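Local coordinates for HD domain protein (Enterococcus faecalis, PDB 4LRL), which probably hydrolyses deoxyribonucleoside triphosphates to the deoxyribonucleoside and triphosphate, as an HD-domain metalloenzyme subject to allosteric activation and inhibition by nucleotides, at residues V378-K383 with K446-Q451; A365-Y370 with S468-N473; I55-N60 with L172-A177. All coordinates share one frame; numbering follows the deposited sequence.

Interaction 1: V378-K383 with K446-Q451; sequences VGFNPK and KEMLDQ. With DGT (2'-deoxyguanosine-5'-triphosphate), chain R.
A Met-aromatic contact joins the turn after helix 361-377 to the 3-10 segment 446-448: Met448 comes up to Val378 and the Phe380 ring. Its chain, bent at chi2 (-54°) and again at chi3, brings SD within 3.5 Å of Val378 CG2, while SD stands 5.4 Å from the centroid of the Phe380 ring, oblique to it. At the far end of that ring, CZ meets the methylene of Glu447, with CG 3.4 Å from Phe380 CZ. The carboxylate plane is 77° from the ring plane, and Glu447 OE2 is engaged beyond the contact in a salt bridge with Arg346. Tyr385 packs edge-to-face with Phe380, and Phe467 of helix 461-468 also touches Met448. Gly379, at positive phi, ends the helix in a Schellman motif, and two residues on the Asn381 side chain caps the next helix, its OD1 accepting from Lys383 N at 3.0 Å. On the other segment Lys446 is extended, reaching the gamma-phosphate with NZ 3.3 Å from O2G of the dGTP. A helix-to-helix turn built from a Schellman motif and an N-cap thus packs beside the lysine-bearing segment of a dGTP site shared with a second subunit.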
loop_
_atom_site.group_PDB
_atom_site.type_symbol
_atom_site.label_atom_id
_atom_site.label_comp_id
_atom_site.label_asym_id
_atom_site.label_seq_id
_atom_site.Cartn_x
_atom_site.Cartn_y
_atom_site.Cartn_z
ATOM N N VAL C 378 5.343 1.942 49.856
ATOM C CA VAL C 378 6.291 2.881 49.230
ATOM C C VAL C 378 5.678 4.255 48.911
ATOM O O VAL C 378 6.373 5.135 48.414
ATOM C CB VAL C 378 7.034 2.283 47.991
ATOM C CG1 VAL C 378 7.687 0.952 48.350
ATOM C CG2 VAL C 378 6.105 2.135 46.776
ATOM N N GLY C 379 4.389 4.435 49.220
ATOM C CA GLY C 379 3.752 5.751 49.151
ATOM C C GLY C 379 2.706 5.954 48.064
ATOM O O GLY C 379 2.201 7.070 47.889
ATOM N N PHE C 380 2.374 4.891 47.330
ATOM C CA PHE C 380 1.357 4.986 46.295
ATOM C C PHE C 380 0.017 4.508 46.833
ATOM O O PHE C 380 -0.140 3.321 47.127
ATOM C CB PHE C 380 1.731 4.152 45.068
ATOM C CG PHE C 380 2.900 4.680 44.288
ATOM C CD1 PHE C 380 4.133 4.044 44.349
ATOM C CD2 PHE C 380 2.759 5.787 43.453
ATOM C CE1 PHE C 380 5.232 4.522 43.599
ATOM C CE2 PHE C 380 3.839 6.271 42.704
ATOM C CZ PHE C 380 5.077 5.642 42.779
ATOM N N ASN C 381 -0.949 5.413 46.962
ATOM C CA ASN C 381 -2.291 5.003 47.351
ATOM C C ASN C 381 -2.844 3.998 46.317
ATOM O O ASN C 381 -2.986 4.337 45.139
ATOM C CB ASN C 381 -3.213 6.215 47.519
ATOM C CG ASN C 381 -4.556 5.848 48.122
ATOM O OD1 ASN C 381 -5.132 4.812 47.799
ATOM N ND2 ASN C 381 -5.071 6.709 48.996
ATOM N N PRO C 382 -3.141 2.759 46.762
ATOM C CA PRO C 382 -3.542 1.660 45.864
ATOM C C PRO C 382 -4.868 1.902 45.132
ATOM O O PRO C 382 -5.086 1.360 44.042
ATOM C CB PRO C 382 -3.684 0.459 46.810
ATOM C CG PRO C 382 -2.985 0.860 48.084
ATOM C CD PRO C 382 -3.124 2.337 48.176
ATOM N N LYS C 383 -5.745 2.704 45.725
ATOM C CA LYS C 383 -7.020 3.009 45.088
ATOM C C LYS C 383 -6.854 3.795 43.778
ATOM O O LYS C 383 -7.710 3.710 42.900
ATOM C CB LYS C 383 -7.956 3.745 46.040
ATOM C CG LYS C 383 -8.398 2.926 47.232
ATOM C CD LYS C 383 -9.851 3.227 47.607
ATOM C CE LYS C 383 -10.236 2.651 48.972
ATOM N NZ LYS C 383 -9.646 3.444 50.081
ATOM N N LYS C 446 4.988 1.787 37.240
ATOM C CA LYS C 446 6.241 1.295 36.679
ATOM C C LYS C 446 7.378 1.325 37.707
ATOM O O LYS C 446 8.176 0.383 37.786
ATOM C CB LYS C 446 6.630 2.108 35.434
ATOM C CG LYS C 446 7.809 1.528 34.662
ATOM C CD LYS C 446 8.110 2.279 33.358
ATOM C CE LYS C 446 9.476 1.861 32.811
ATOM N NZ LYS C 446 9.658 2.138 31.353
ATOM N N GLU C 447 7.440 2.394 38.500
ATOM C CA GLU C 447 8.540 2.557 39.461
ATOM C C GLU C 447 8.630 1.448 40.517
ATOM O O GLU C 447 9.637 1.342 41.217
ATOM C CB GLU C 447 8.615 3.975 40.074
ATOM C CG GLU C 447 7.304 4.671 40.408
ATOM C CD GLU C 447 6.659 5.361 39.209
ATOM O OE1 GLU C 447 6.738 6.605 39.119
ATOM O OE2 GLU C 447 6.069 4.657 38.365
ATOM N N MET C 448 7.598 0.606 40.594
ATOM C CA MET C 448 7.621 -0.573 41.461
ATOM C C MET C 448 8.644 -1.600 40.988
ATOM O O MET C 448 9.155 -2.382 41.791
ATOM C CB MET C 448 6.243 -1.241 41.540
ATOM C CG MET C 448 5.174 -0.460 42.303
ATOM S SD MET C 448 5.611 0.030 43.987
ATOM C CE MET C 448 5.833 -1.556 44.791
ATOM N N LEU C 449 8.932 -1.595 39.686
ATOM C CA LEU C 449 9.819 -2.581 39.076
ATOM C C LEU C 449 11.276 -2.138 38.949
ATOM O O LEU C 449 12.175 -2.873 39.350
ATOM C CB LEU C 449 9.280 -3.021 37.711
ATOM C CG LEU C 449 8.010 -3.876 37.700
ATOM C CD1 LEU C 449 7.588 -4.156 36.264
ATOM C CD2 LEU C 449 8.189 -5.184 38.469
ATOM N N ASP C 450 11.508 -0.951 38.394
ATOM C CA ASP C 450 12.871 -0.488 38.096
ATOM C C ASP C 450 13.482 0.358 39.215
ATOM O O ASP C 450 12.760 1.040 39.944
ATOM C CB ASP C 450 12.921 0.263 36.749
ATOM C CG ASP C 450 11.845 1.346 36.631
ATOM O OD1 ASP C 450 10.782 1.061 36.035
ATOM O OD2 ASP C 450 12.061 2.471 37.136
ATOM N N GLN C 451 14.809 0.315 39.339
ATOM C CA GLN C 451 15.511 1.066 40.390
ATOM C C GLN C 451 16.481 2.144 39.880
ATOM O O GLN C 451 17.629 2.218 40.326
ATOM C CB GLN C 451 16.205 0.114 41.376
ATOM C CG GLN C 451 15.249 -0.526 42.379
ATOM C CD GLN C 451 14.332 0.490 43.050
ATOM O OE1 GLN C 451 13.126 0.521 42.786
ATOM N NE2 GLN C 451 14.903 1.338 43.906
HETATM P PG DGT R . 9.392 -0.116 28.148
HETATM O O1G DGT R . 9.585 -1.180 27.082
HETATM O O2G DGT R . 9.814 -0.566 29.540
HETATM O O3G DGT R . 9.892 1.264 27.749
HETATM O O3B DGT R . 7.801 0.117 28.321
HETATM P PB DGT R . 6.718 -0.412 27.270
HETATM O O1B DGT R . 5.979 -1.571 27.886
HETATM O O2B DGT R . 7.352 -0.559 25.909
HETATM O O3A DGT R . 5.702 0.826 27.210
HETATM P PA DGT R . 5.966 2.228 26.478
HETATM O O1A DGT R . 5.385 3.283 27.378
HETATM O O2A DGT R . 7.363 2.398 25.979
HETATM O "O5'" DGT R . 4.982 2.143 25.202
HETATM C "C5'" DGT R . 4.913 1.017 24.334
HETATM C "C4'" DGT R . 4.933 1.473 22.877
HETATM O "O4'" DGT R . 4.114 2.628 22.631
HETATM C "C3'" DGT R . 6.329 1.920 22.469
HETATM O "O3'" DGT R . 7.216 0.811 22.234
HETATM C "C2'" DGT R . 6.056 2.801 21.256
HETATM C "C1'" DGT R . 4.637 3.323 21.488
HETATM N N9 DGT R . 4.609 4.789 21.711
HETATM C C8 DGT R . 3.837 5.660 21.030
HETATM N N7 DGT R . 4.017 6.940 21.457
HETATM C C5 DGT R . 4.929 6.892 22.445
HETATM C C6 DGT R . 5.605 7.876 23.337
HETATM O O6 DGT R . 5.366 9.099 23.304
HETATM N N1 DGT R . 6.486 7.425 24.221
HETATM C C2 DGT R . 6.809 6.131 24.327
HETATM N N2 DGT R . 7.724 5.797 25.259
HETATM N N3 DGT R . 6.240 5.163 23.558
HETATM C C4 DGT R . 5.313 5.479 22.608
#

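Interaction 2: A365-Y370 with S468-N473; sequences AATIAY and SSYIHN
With CG anti to the backbone N (chi1 177°), the Tyr370 side chain leaves helix 361-377 toward the turn at Tyr470, whose own ring is set opposite its carbonyl carbon (chi1 -75°) and points back at the helix. The two rings meet between the helix and the turn. Tyr370 CE1 lies 3.7 Å from Tyr470 CE1, and the approach to Tyr370 is at the ring edge, in its plane. Seen from Tyr470 the same contact is oblique; with centroids 5.8 Å apart and planes at 63°, the pair is neither a stack nor a T-shape. Tyr370 CE1 also lies 3.7 Å from Tyr470 OH, so the phenol end of Tyr470 runs past the CD1-CE1 side of its partner.

One helical turn earlier, Thr367 adds a methyl group. Its CG2 is 3.9 Å from Tyr470 CD2, the ring corner across from CE1 but on the same side of the ring plane, so Tyr470 spans Thr367 and Tyr370 along the helix. Nothing polar links the two segments. The hydroxyl of Tyr370 turns instead to Glu466 OE2, a hydrogen bond that ties the helix to helix 461-468, and the Tyr470 ring has a cation-pi partner in Lys479 near the C terminus.

Tyr470 is held in a type I beta turn from Ser468 to Ile471, closed by the backbone bond from Ile471 N to Ser468 O at 3.0 Å. This turn leads from helix 461-468 into strand 471-472, which pairs antiparallel with 475-476. From within this strand, His472 NE2 bonds to Asp416 OD2 of the third subunit. Lying at the surface and away from the nucleotide sites, the contact is a pair of tyrosines and a threonine methyl, by which a beta turn, at the entry to a two-stranded antiparallel hairpin, packs against the side of a helix.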
loop_
_atom_site.group_PDB
_atom_site.type_symbol
_atom_site.label_atom_id
_atom_site.label_comp_id
_atom_site.label_asym_id
_atom_site.label_seq_id
_atom_site.Cartn_x
_atom_site.Cartn_y
_atom_site.Cartn_z
ATOM N N ALA C 365 -6.621 -13.195 44.077
ATOM C CA ALA C 365 -7.165 -12.104 44.879
ATOM C C ALA C 365 -6.320 -11.735 46.104
ATOM O O ALA C 365 -5.990 -10.564 46.296
ATOM C CB ALA C 365 -8.606 -12.420 45.287
ATOM N N ALA C 366 -5.989 -12.731 46.930
ATOM C CA ALA C 366 -5.191 -12.490 48.134
ATOM C C ALA C 366 -3.786 -11.949 47.803
ATOM O O ALA C 366 -3.231 -11.140 48.564
ATOM C CB ALA C 366 -5.102 -13.738 48.980
ATOM N N THR C 367 -3.232 -12.388 46.672
ATOM C CA THR C 367 -1.908 -11.948 46.257
ATOM C C THR C 367 -1.943 -10.500 45.797
ATOM O O THR C 367 -1.054 -9.713 46.147
ATOM C CB THR C 367 -1.317 -12.862 45.159
ATOM O OG1 THR C 367 -0.984 -14.127 45.731
ATOM C CG2 THR C 367 -0.048 -12.267 44.551
ATOM N N ILE C 368 -2.961 -10.148 45.017
ATOM C CA ILE C 368 -3.129 -8.775 44.551
ATOM C C ILE C 368 -3.257 -7.832 45.752
ATOM O O ILE C 368 -2.655 -6.767 45.771
ATOM C CB ILE C 368 -4.333 -8.649 43.566
ATOM C CG1 ILE C 368 -3.937 -9.174 42.184
ATOM C CG2 ILE C 368 -4.828 -7.199 43.439
ATOM C CD1 ILE C 368 -5.109 -9.525 41.288
ATOM N N ALA C 369 -4.016 -8.245 46.763
ATOM C CA ALA C 369 -4.165 -7.440 47.974
ATOM C C ALA C 369 -2.809 -7.173 48.646
ATOM O O ALA C 369 -2.540 -6.053 49.084
ATOM C CB ALA C 369 -5.143 -8.089 48.933
ATOM N N TYR C 370 -1.961 -8.205 48.685
ATOM C CA TYR C 370 -0.617 -8.112 49.235
ATOM C C TYR C 370 0.253 -7.136 48.426
ATOM O O TYR C 370 0.881 -6.252 48.998
ATOM C CB TYR C 370 0.020 -9.510 49.348
ATOM C CG TYR C 370 1.453 -9.503 49.838
ATOM C CD1 TYR C 370 2.498 -9.829 48.984
ATOM C CD2 TYR C 370 1.763 -9.138 51.149
ATOM C CE1 TYR C 370 3.821 -9.806 49.422
ATOM C CE2 TYR C 370 3.078 -9.113 51.596
ATOM C CZ TYR C 370 4.099 -9.452 50.727
ATOM O OH TYR C 370 5.398 -9.427 51.162
ATOM N N SER C 468 8.827 -7.186 42.927
ATOM C CA SER C 468 9.348 -7.675 41.642
ATOM C C SER C 468 9.280 -9.187 41.500
ATOM O O SER C 468 9.050 -9.694 40.404
ATOM C CB SER C 468 10.801 -7.224 41.434
ATOM O OG SER C 468 10.911 -5.812 41.453
ATOM N N SER C 469 9.484 -9.900 42.608
ATOM C CA SER C 469 9.488 -11.367 42.606
ATOM C C SER C 469 8.116 -11.973 42.262
ATOM O O SER C 469 8.020 -13.175 41.989
ATOM C CB SER C 469 9.999 -11.907 43.944
ATOM O OG SER C 469 9.148 -11.514 45.009
ATOM N N TYR C 470 7.077 -11.136 42.255
ATOM C CA TYR C 470 5.724 -11.554 41.879
ATOM C C TYR C 470 5.373 -11.299 40.402
ATOM O O TYR C 470 4.306 -11.721 39.938
ATOM C CB TYR C 470 4.686 -10.880 42.780
ATOM C CG TYR C 470 4.626 -11.477 44.169
ATOM C CD1 TYR C 470 5.385 -10.945 45.216
ATOM C CD2 TYR C 470 3.829 -12.592 44.431
ATOM C CE1 TYR C 470 5.340 -11.504 46.490
ATOM C CE2 TYR C 470 3.774 -13.157 45.698
ATOM C CZ TYR C 470 4.530 -12.607 46.723
ATOM O OH TYR C 470 4.476 -13.170 47.975
ATOM N N ILE C 471 6.263 -10.613 39.679
ATOM C CA ILE C 471 6.036 -10.280 38.271
ATOM C C ILE C 471 7.053 -10.995 37.396
ATOM O O ILE C 471 8.246 -10.691 37.442
ATOM C CB ILE C 471 6.119 -8.753 37.990
ATOM C CG1 ILE C 471 5.234 -7.950 38.954
ATOM C CG2 ILE C 471 5.790 -8.455 36.516
ATOM C CD1 ILE C 471 3.762 -8.342 38.951
ATOM N N HIS C 472 6.563 -11.929 36.586
ATOM C CA HIS C 472 7.420 -12.816 35.823
ATOM C C HIS C 472 6.796 -13.133 34.460
ATOM O O HIS C 472 5.649 -13.588 34.381
ATOM C CB HIS C 472 7.662 -14.097 36.630
ATOM C CG HIS C 472 8.756 -14.964 36.092
ATOM N ND1 HIS C 472 10.088 -14.613 36.165
ATOM C CD2 HIS C 472 8.718 -16.178 35.491
ATOM C CE1 HIS C 472 10.823 -15.565 35.616
ATOM N NE2 HIS C 472 10.017 -16.527 35.201
ATOM N N ASN C 473 7.562 -12.895 33.394
ATOM C CA ASN C 473 7.103 -13.118 32.015
ATOM C C ASN C 473 5.794 -12.378 31.696
ATOM O O ASN C 473 4.884 -12.945 31.090
ATOM C CB ASN C 473 6.957 -14.621 31.731
ATOM C CG ASN C 473 8.280 -15.355 31.769
ATOM O OD1 ASN C 473 9.342 -14.746 31.644
ATOM N ND2 ASN C 473 8.224 -16.673 31.929
#

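Interaction 3: I55-N60 with L172-A177. With DGT (2'-deoxyguanosine-5'-triphosphate), chain O.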
loop_
_atom_site.group_PDB
_atom_site.type_symbol
_atom_site.label_atom_id
_atom_site.label_comp_id
_atom_site.label_asym_id
_atom_site.label_seq_id
_atom_site.Cartn_x
_atom_site.Cartn_y
_atom_site.Cartn_z
ATOM N N ILE C 55 -28.457 15.999 4.382
ATOM C CA ILE C 55 -27.176 15.449 4.805
ATOM C C ILE C 55 -26.139 16.562 4.978
ATOM O O ILE C 55 -25.436 16.597 5.988
ATOM C CB ILE C 55 -26.669 14.354 3.824
ATOM C CG1 ILE C 55 -27.685 13.204 3.713
ATOM C CG2 ILE C 55 -25.269 13.856 4.220
ATOM C CD1 ILE C 55 -28.018 12.485 5.025
ATOM N N LEU C 56 -26.062 17.476 4.008
ATOM C CA LEU C 56 -25.134 18.595 4.104
ATOM C C LEU C 56 -25.408 19.429 5.355
ATOM O O LEU C 56 -24.477 19.800 6.082
ATOM C CB LEU C 56 -25.180 19.472 2.852
ATOM C CG LEU C 56 -24.206 20.663 2.874
ATOM C CD1 LEU C 56 -22.758 20.200 2.936
ATOM C CD2 LEU C 56 -24.422 21.585 1.700
ATOM N N ASP C 57 -26.691 19.702 5.600
ATOM C CA ASP C 57 -27.110 20.454 6.784
ATOM C C ASP C 57 -26.764 19.724 8.083
ATOM O O ASP C 57 -26.349 20.351 9.060
ATOM C CB ASP C 57 -28.611 20.754 6.744
ATOM C CG ASP C 57 -28.980 21.789 5.699
ATOM O OD1 ASP C 57 -28.085 22.510 5.204
ATOM O OD2 ASP C 57 -30.179 21.888 5.382
ATOM N N LEU C 58 -26.940 18.406 8.095
ATOM C CA LEU C 58 -26.611 17.626 9.286
ATOM C C LEU C 58 -25.116 17.678 9.574
ATOM O O LEU C 58 -24.716 17.874 10.725
ATOM C CB LEU C 58 -27.108 16.183 9.173
ATOM C CG LEU C 58 -28.614 15.953 9.384
ATOM C CD1 LEU C 58 -28.970 14.501 9.074
ATOM C CD2 LEU C 58 -29.082 16.328 10.795
ATOM N N ILE C 59 -24.301 17.528 8.526
ATOM C CA ILE C 59 -22.845 17.617 8.640
ATOM C C ILE C 59 -22.434 18.969 9.196
ATOM O O ILE C 59 -21.569 19.057 10.055
ATOM C CB ILE C 59 -22.154 17.375 7.267
ATOM C CG1 ILE C 59 -22.331 15.909 6.850
ATOM C CG2 ILE C 59 -20.667 17.794 7.312
ATOM C CD1 ILE C 59 -21.916 15.593 5.433
ATOM N N ASN C 60 -23.089 20.014 8.705
ATOM C CA ASN C 60 -22.792 21.382 9.086
ATOM C C ASN C 60 -23.330 21.778 10.457
ATOM O O ASN C 60 -22.944 22.827 10.987
ATOM C CB ASN C 60 -23.304 22.350 8.013
ATOM C CG ASN C 60 -22.384 22.426 6.808
ATOM O OD1 ASN C 60 -21.209 22.049 6.875
ATOM N ND2 ASN C 60 -22.912 22.931 5.696
ATOM N N LEU C 172 -34.009 17.533 11.092
ATOM C CA LEU C 172 -34.752 16.300 10.941
ATOM C C LEU C 172 -36.267 16.513 10.985
ATOM O O LEU C 172 -37.001 15.942 10.185
ATOM C CB LEU C 172 -34.305 15.284 11.999
ATOM C CG LEU C 172 -32.852 14.787 11.934
ATOM C CD1 LEU C 172 -32.563 13.890 13.126
ATOM C CD2 LEU C 172 -32.514 14.065 10.620
ATOM N N ASN C 173 -36.719 17.342 11.919
ATOM C CA ASN C 173 -38.139 17.659 12.069
ATOM C C ASN C 173 -38.655 18.491 10.890
ATOM O O ASN C 173 -39.833 18.451 10.562
ATOM C CB ASN C 173 -38.368 18.372 13.402
ATOM C CG ASN C 173 -39.802 18.803 13.606
ATOM O OD1 ASN C 173 -40.683 17.990 13.899
ATOM N ND2 ASN C 173 -40.041 20.097 13.474
ATOM N N ARG C 174 -37.749 19.226 10.253
ATOM C CA ARG C 174 -38.035 19.930 9.015
ATOM C C ARG C 174 -38.240 18.948 7.854
ATOM O O ARG C 174 -38.949 19.268 6.898
ATOM C CB ARG C 174 -36.909 20.917 8.704
ATOM C CG ARG C 174 -37.189 21.896 7.587
ATOM C CD ARG C 174 -35.959 22.730 7.295
ATOM N NE ARG C 174 -36.025 23.354 5.974
ATOM C CZ ARG C 174 -35.012 24.002 5.402
ATOM N NH1 ARG C 174 -33.849 24.118 6.033
ATOM N NH2 ARG C 174 -35.163 24.536 4.197
ATOM N N VAL C 175 -37.639 17.760 7.932
ATOM C CA VAL C 175 -37.937 16.700 6.958
ATOM C C VAL C 175 -39.422 16.353 7.053
ATOM O O VAL C 175 -40.157 16.427 6.064
ATOM C CB VAL C 175 -37.085 15.420 7.180
ATOM C CG1 VAL C 175 -37.513 14.309 6.216
ATOM C CG2 VAL C 175 -35.590 15.713 7.038
ATOM N N SER C 176 -39.843 15.969 8.257
ATOM C CA SER C 176 -41.252 15.807 8.613
ATOM C C SER C 176 -41.356 15.655 10.132
ATOM O O SER C 176 -40.397 15.220 10.787
ATOM C CB SER C 176 -41.880 14.602 7.903
ATOM O OG SER C 176 -41.263 13.387 8.281
ATOM N N ALA C 177 -42.515 16.015 10.680
ATOM C CA ALA C 177 -42.753 15.986 12.131
ATOM C C ALA C 177 -42.270 14.706 12.834
ATOM O O ALA C 177 -41.686 14.772 13.915
ATOM C CB ALA C 177 -44.235 16.241 12.431
HETATM P PG DGT O . -20.426 26.244 -0.521
HETATM O O1G DGT O . -21.300 27.416 -0.121
HETATM O O2G DGT O . -20.811 24.924 0.109
HETATM O O3G DGT O . -20.166 26.183 -2.014
HETATM O O3B DGT O . -19.006 26.590 0.164
HETATM P PB DGT O . -17.629 25.958 -0.386
HETATM O O1B DGT O . -17.930 24.704 -1.165
HETATM O O2B DGT O . -16.834 27.067 -1.039
HETATM O O3A DGT O . -16.856 25.595 0.989
HETATM P PA DGT O . -17.388 24.549 2.092
HETATM O O1A DGT O . -18.640 23.861 1.646
HETATM O O2A DGT O . -17.381 25.234 3.435
HETATM O "O5'" DGT O . -16.200 23.462 2.084
HETATM C "C5'" DGT O . -15.626 23.017 0.853
HETATM C "C4'" DGT O . -14.617 21.904 1.105
HETATM O "O4'" DGT O . -14.516 21.627 2.502
HETATM C "C3'" DGT O . -15.054 20.610 0.433
HETATM O "O3'" DGT O . -13.955 20.080 -0.327
HETATM C "C2'" DGT O . -15.431 19.664 1.561
HETATM C "C1'" DGT O . -14.617 20.218 2.721
HETATM N N9 DGT O . -15.181 19.957 4.071
HETATM C C8 DGT O . -14.573 19.235 5.025
HETATM N N7 DGT O . -15.309 19.181 6.159
HETATM C C5 DGT O . -16.421 19.890 5.932
HETATM C C6 DGT O . -17.623 20.236 6.713
HETATM O O6 DGT O . -17.740 19.831 7.890
HETATM N N1 DGT O . -18.557 20.993 6.118
HETATM C C2 DGT O . -18.434 21.441 4.849
HETATM N N2 DGT O . -19.419 22.199 4.318
HETATM N N3 DGT O . -17.351 21.161 4.074
HETATM C C4 DGT O . -16.335 20.400 4.556
#
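Helices 53-60 and 167-175 come closest at Leu58 and Leu172, with CA atoms 8.4 Å apart, too far for backbone contact, and the side chains bridge the interval. Leu58 CD1 and CD2 both face Leu172 CD2, CD1 being the nearer at 3.9 Å, and the two side chains cross at about a right angle. Beside the leucines, Asp57 and Arg174 lie near each other without forming a salt bridge: Asp57 OD2 is 4.3 Å from Arg174 NH1, well out of the guanidinium plane, so any attraction is between charges alone. Both turn to Tyr29, whose OH is hydrogen-bonded to Asp57 OD2 and whose ring makes a cation-pi contact with Arg174. Toward the C-terminal end of the segment 55-60, Asn60 reads the guanine base of the dGTP. Its OD1 takes two hydrogen bonds, from N1 at 3.0 Å and from N2 at 3.1 Å, and Ile59 CG2 lies 3.6 Å from O6 of the same nucleotide. Around the leucine pair, helix 53-60 follows directly on strand 46-52 and rests on helix 124-133 through Cys129 and Leu132, while Leu172 also packs against Phe179, Pro180 and Val183 of helix 179-187.

Overall arrangement
From the N terminus, interaction 3 comes first, joining helix 53-60 to helix 167-175 and closing a loop of 111 mainly helical residues before either of the others opens. The chain then crosses to the opposite side of its centre. Interaction 2 opens there on helix 361-377 and closes near the C terminus; interaction 1 is nested inside it, running from the turn that follows the same helix to the segment after strand 441-444. These two have centres about 13 Å apart and touch, for instance through Leu449 and Ile471, whereas interaction 3 is over 50 Å from both, centre to centre. Interactions 1 and 3 each carry a dGTP contact, at sites completed by a second subunit.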